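Local coordinates for chitinase A (Cycas revoluta, PDB 4MNK), which probably hydrolyses chitin as a plant class V chitinase of glycoside hydrolase family 18, and is captured here with bound N-acetylglucosamine oligosaccharide, at residues Gly237-Gly242 and Ala311-Tyr316. Sequence-based numbering, arbitrary orientation.
With NAG (2-acetamido-2-deoxy-beta-D-glucopyranose), chain B.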
ATOM      1  N   GLY A 237      -5.022   1.459  -4.302  1.00  5.90           N
ATOM      2  CA  GLY A 237      -3.864   0.573  -4.338  1.00  6.12           C
ATOM      3  C   GLY A 237      -3.944  -0.463  -5.436  1.00  6.06           C
ATOM      4  O   GLY A 237      -5.010  -1.032  -5.689  1.00  6.20           O
ATOM      5  N   ILE A 238      -2.807  -0.690  -6.091  1.00  5.91           N
ATOM      6  CA  ILE A 238      -2.658  -1.711  -7.122  1.00  6.06           C
ATOM      7  C   ILE A 238      -1.390  -2.499  -6.789  1.00  5.83           C
ATOM      8  O   ILE A 238      -0.322  -1.903  -6.604  1.00  5.63           O
ATOM      9  CB  ILE A 238      -2.536  -1.087  -8.540  1.00  6.26           C
ATOM     10  CG1 ILE A 238      -3.740  -0.182  -8.846  1.00  6.93           C
ATOM     11  CG2 ILE A 238      -2.370  -2.182  -9.604  1.00  6.70           C
ATOM     12  CD1 ILE A 238      -3.612   0.653 -10.113  1.00  7.86           C
ATOM     13  N   PRO A 239      -1.497  -3.838  -6.698  1.00  5.87           N
ATOM     14  CA  PRO A 239      -0.318  -4.631  -6.358  1.00  6.02           C
ATOM     15  C   PRO A 239       0.619  -4.845  -7.545  1.00  5.98           C
ATOM     16  O   PRO A 239       0.164  -5.007  -8.684  1.00  6.31           O
ATOM     17  CB  PRO A 239      -0.922  -5.963  -5.919  1.00  6.07           C
ATOM     18  CG  PRO A 239      -2.163  -6.085  -6.725  1.00  6.34           C
ATOM     19  CD  PRO A 239      -2.691  -4.683  -6.898  1.00  6.09           C
ATOM     20  N   LEU A 240       1.921  -4.836  -7.268  1.00  6.11           N
ATOM     21  CA  LEU A 240       2.930  -5.191  -8.266  1.00  6.09           C
ATOM     22  C   LEU A 240       3.434  -6.617  -8.043  1.00  6.18           C
ATOM     23  O   LEU A 240       4.509  -7.001  -8.511  1.00  6.40           O
ATOM     24  CB  LEU A 240       4.076  -4.176  -8.271  1.00  5.93           C
ATOM     25  CG  LEU A 240       3.702  -2.796  -8.815  1.00  6.10           C
ATOM     26  CD1 LEU A 240       4.870  -1.836  -8.679  1.00  6.33           C
ATOM     27  CD2 LEU A 240       3.231  -2.876 -10.265  1.00  6.62           C
ATOM     28  N   PHE A 241       2.627  -7.394  -7.328  1.00  6.20           N
ATOM     29  CA  PHE A 241       2.869  -8.803  -7.098  1.00  6.45           C
ATOM     30  C   PHE A 241       1.567  -9.551  -7.337  1.00  6.40           C
ATOM     31  O   PHE A 241       0.484  -8.957  -7.309  1.00  6.47           O
ATOM     32  CB  PHE A 241       3.351  -9.038  -5.660  1.00  6.63           C
ATOM     33  CG  PHE A 241       2.304  -8.747  -4.614  1.00  7.04           C
ATOM     34  CD1 PHE A 241       2.124  -7.456  -4.128  1.00  7.61           C
ATOM     35  CD2 PHE A 241       1.484  -9.763  -4.127  1.00  7.86           C
ATOM     36  CE1 PHE A 241       1.149  -7.181  -3.171  1.00  7.94           C
ATOM     37  CE2 PHE A 241       0.506  -9.494  -3.169  1.00  8.25           C
ATOM     38  CZ  PHE A 241       0.340  -8.201  -2.692  1.00  8.36           C
ATOM     39  N   GLY A 242       1.684 -10.853  -7.566  1.00  6.53           N
ATOM     40  CA  GLY A 242       0.530 -11.726  -7.689  1.00  6.81           C
ATOM     41  C   GLY A 242       0.504 -12.745  -6.572  1.00  7.04           C
ATOM     42  O   GLY A 242       1.509 -12.954  -5.888  1.00  7.36           O
ATOM     43  N   ALA A 311      -4.460  -0.465 -16.645  1.00  6.61           N
ATOM     44  CA  ALA A 311      -5.081   0.635 -17.382  1.00  6.77           C
ATOM     45  C   ALA A 311      -6.558   0.769 -17.013  1.00  6.73           C
ATOM     46  O   ALA A 311      -7.065   1.874 -16.833  1.00  6.44           O
ATOM     47  CB  ALA A 311      -4.918   0.448 -18.876  1.00  7.05           C
ATOM     48  N   LEU A 312      -7.241  -0.366 -16.890  1.00  6.72           N
ATOM     49  CA  LEU A 312      -8.656  -0.360 -16.527  1.00  7.02           C
ATOM     50  C   LEU A 312      -8.881   0.130 -15.097  1.00  6.98           C
ATOM     51  O   LEU A 312      -9.810   0.894 -14.846  1.00  7.07           O
ATOM     52  CB  LEU A 312      -9.278  -1.739 -16.755  1.00  7.22           C
ATOM     53  CG  LEU A 312      -9.436  -2.141 -18.227  1.00  7.18           C
ATOM     54  CD1 LEU A 312      -9.723  -3.624 -18.352  1.00  7.75           C
ATOM     55  CD2 LEU A 312     -10.512  -1.321 -18.940  1.00  7.63           C
ATOM     56  N   LYS A 313      -8.019  -0.288 -14.172  1.00  6.81           N
ATOM     57  CA  LYS A 313      -8.117   0.156 -12.775  1.00  6.96           C
ATOM     58  C   LYS A 313      -7.849   1.649 -12.624  1.00  7.06           C
ATOM     59  O   LYS A 313      -8.518   2.326 -11.844  1.00  6.88           O
ATOM     60  CB  LYS A 313      -7.166  -0.637 -11.879  1.00  6.98           C
ATOM     61  CG  LYS A 313      -7.657  -2.021 -11.553  1.00  7.14           C
ATOM     62  CD  LYS A 313      -6.711  -2.733 -10.620  1.00  7.11           C
ATOM     63  CE  LYS A 313      -7.333  -4.020 -10.148  1.00  6.77           C
ATOM     64  NZ  LYS A 313      -6.461  -4.697  -9.164  1.00  6.42           N
ATOM     65  N   VAL A 314      -6.870   2.156 -13.369  1.00  7.10           N
ATOM     66  CA  VAL A 314      -6.516   3.573 -13.302  1.00  7.52           C
ATOM     67  C   VAL A 314      -7.625   4.440 -13.902  1.00  7.68           C
ATOM     68  O   VAL A 314      -7.969   5.487 -13.349  1.00  7.97           O
ATOM     69  CB  VAL A 314      -5.138   3.845 -13.949  1.00  7.55           C
ATOM     70  CG1 VAL A 314      -4.852   5.339 -14.046  1.00  7.79           C
ATOM     71  CG2 VAL A 314      -4.047   3.151 -13.147  1.00  8.04           C
ATOM     72  N   GLN A 315      -8.203   3.983 -15.012  1.00  7.84           N
ATOM     73  CA  GLN A 315      -9.346   4.670 -15.605  1.00  8.25           C
ATOM     74  C   GLN A 315     -10.544   4.640 -14.655  1.00  8.33           C
ATOM     75  O   GLN A 315     -11.251   5.637 -14.515  1.00  8.12           O
ATOM     76  CB  GLN A 315      -9.704   4.072 -16.969  1.00  8.42           C
ATOM     77  CG  GLN A 315     -10.738   4.880 -17.756  1.00  9.41           C
ATOM     78  CD  GLN A 315     -10.313   6.318 -18.014  1.00 10.60           C
ATOM     79  OE1 GLN A 315      -9.132   6.611 -18.211  1.00 11.68           O
ATOM     80  NE2 GLN A 315     -11.283   7.222 -18.022  1.00 11.99           N
ATOM     81  N   TYR A 316     -10.758   3.496 -14.004  1.00  8.48           N
ATOM     82  CA  TYR A 316     -11.777   3.377 -12.958  1.00  8.93           C
ATOM     83  C   TYR A 316     -11.584   4.442 -11.874  1.00  8.83           C
ATOM     84  O   TYR A 316     -12.538   5.122 -11.494  1.00  8.85           O
ATOM     85  CB  TYR A 316     -11.780   1.968 -12.344  1.00  9.04           C
ATOM     86  CG  TYR A 316     -12.580   1.869 -11.060  1.00  9.87           C
ATOM     87  CD1 TYR A 316     -13.954   1.630 -11.087  1.00 10.66           C
ATOM     88  CD2 TYR A 316     -11.964   2.031  -9.816  1.00 10.67           C
ATOM     89  CE1 TYR A 316     -14.693   1.550  -9.907  1.00 11.60           C
ATOM     90  CE2 TYR A 316     -12.695   1.957  -8.635  1.00 11.76           C
ATOM     91  CZ  TYR A 316     -14.054   1.714  -8.690  1.00 12.03           C
ATOM     92  OH  TYR A 316     -14.766   1.643  -7.517  1.00 13.49           O
TER
HETATM   93  C1  NAG B   2       4.897  -7.104   2.483  1.00 16.76           C
HETATM   94  C2  NAG B   2       5.734  -7.885   1.477  1.00 16.17           C
HETATM   95  C3  NAG B   2       6.838  -8.663   2.187  1.00 17.22           C
HETATM   96  C4  NAG B   2       7.633  -7.789   3.165  1.00 18.43           C
HETATM   97  C5  NAG B   2       6.727  -6.866   3.996  1.00 18.20           C
HETATM   98  C6  NAG B   2       7.535  -5.789   4.719  1.00 18.91           C
HETATM   99  C7  NAG B   2       4.611  -8.566  -0.582  1.00 13.09           C
HETATM  100  C8  NAG B   2       3.743  -9.593  -1.246  1.00 13.35           C
HETATM  101  N2  NAG B   2       4.903  -8.787   0.699  1.00 14.38           N
HETATM  102  O3  NAG B   2       7.706  -9.208   1.217  1.00 17.26           O
HETATM  103  O4  NAG B   2       8.358  -8.625   4.046  1.00 19.96           O
HETATM  104  O5  NAG B   2       5.740  -6.224   3.202  1.00 17.18           O
HETATM  105  O6  NAG B   2       8.093  -4.886   3.788  1.00 19.97           O
HETATM  106  O7  NAG B   2       5.011  -7.591  -1.219  1.00 11.93           O
HETATM  107  O   HOH W   1      -6.389  -3.002  -6.928  1.00  7.68           O
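One face of the Phe241 ring, in the sugar pocket of this GH18 TIM barrel, carries the acetamido methyl of a bound NAG: C8 sits over the ring centre, 3.6 Å above the plane, a CH-pi contact, while the side chain also touches Trp328, Gln332 and Asp193. A chi1 of 67° tucks CG in between N and C, which turns the ring into the pocket. Replacing Phe241 with alanine is likely to take the aromatic floor from under the acetyl methyl and leave the N-acetyl group freer to shift. Trp328 NE1 and Gln332 NE2 hydrogen-bond the same sugar. Strand 237-239 belongs to the barrel wall, and helix 311-316 covers its outer side, running nearly antiparallel at 175° with the axes 10.1 Å apart. No direct hydrogen bond joins the two. Ile238 points at the helix, and its end methyl CD1 meets Val314 CG2 at 4.0 Å, the two side chains roughly perpendicular; the same CD1 reaches Lys313 CB at 4.2 Å. Lys313 and Ile238 run alongside each other, pointing opposite ways, and the extended lysine chain brings NZ beside Pro239 CD. That buried ammonium is well satisfied, by a salt bridge to Asp305, a hydrogen bond to Ala206 O, and a water that accepts from Lys313 NZ at 2.8 Å and donates to Gly237 O at 2.7 Å.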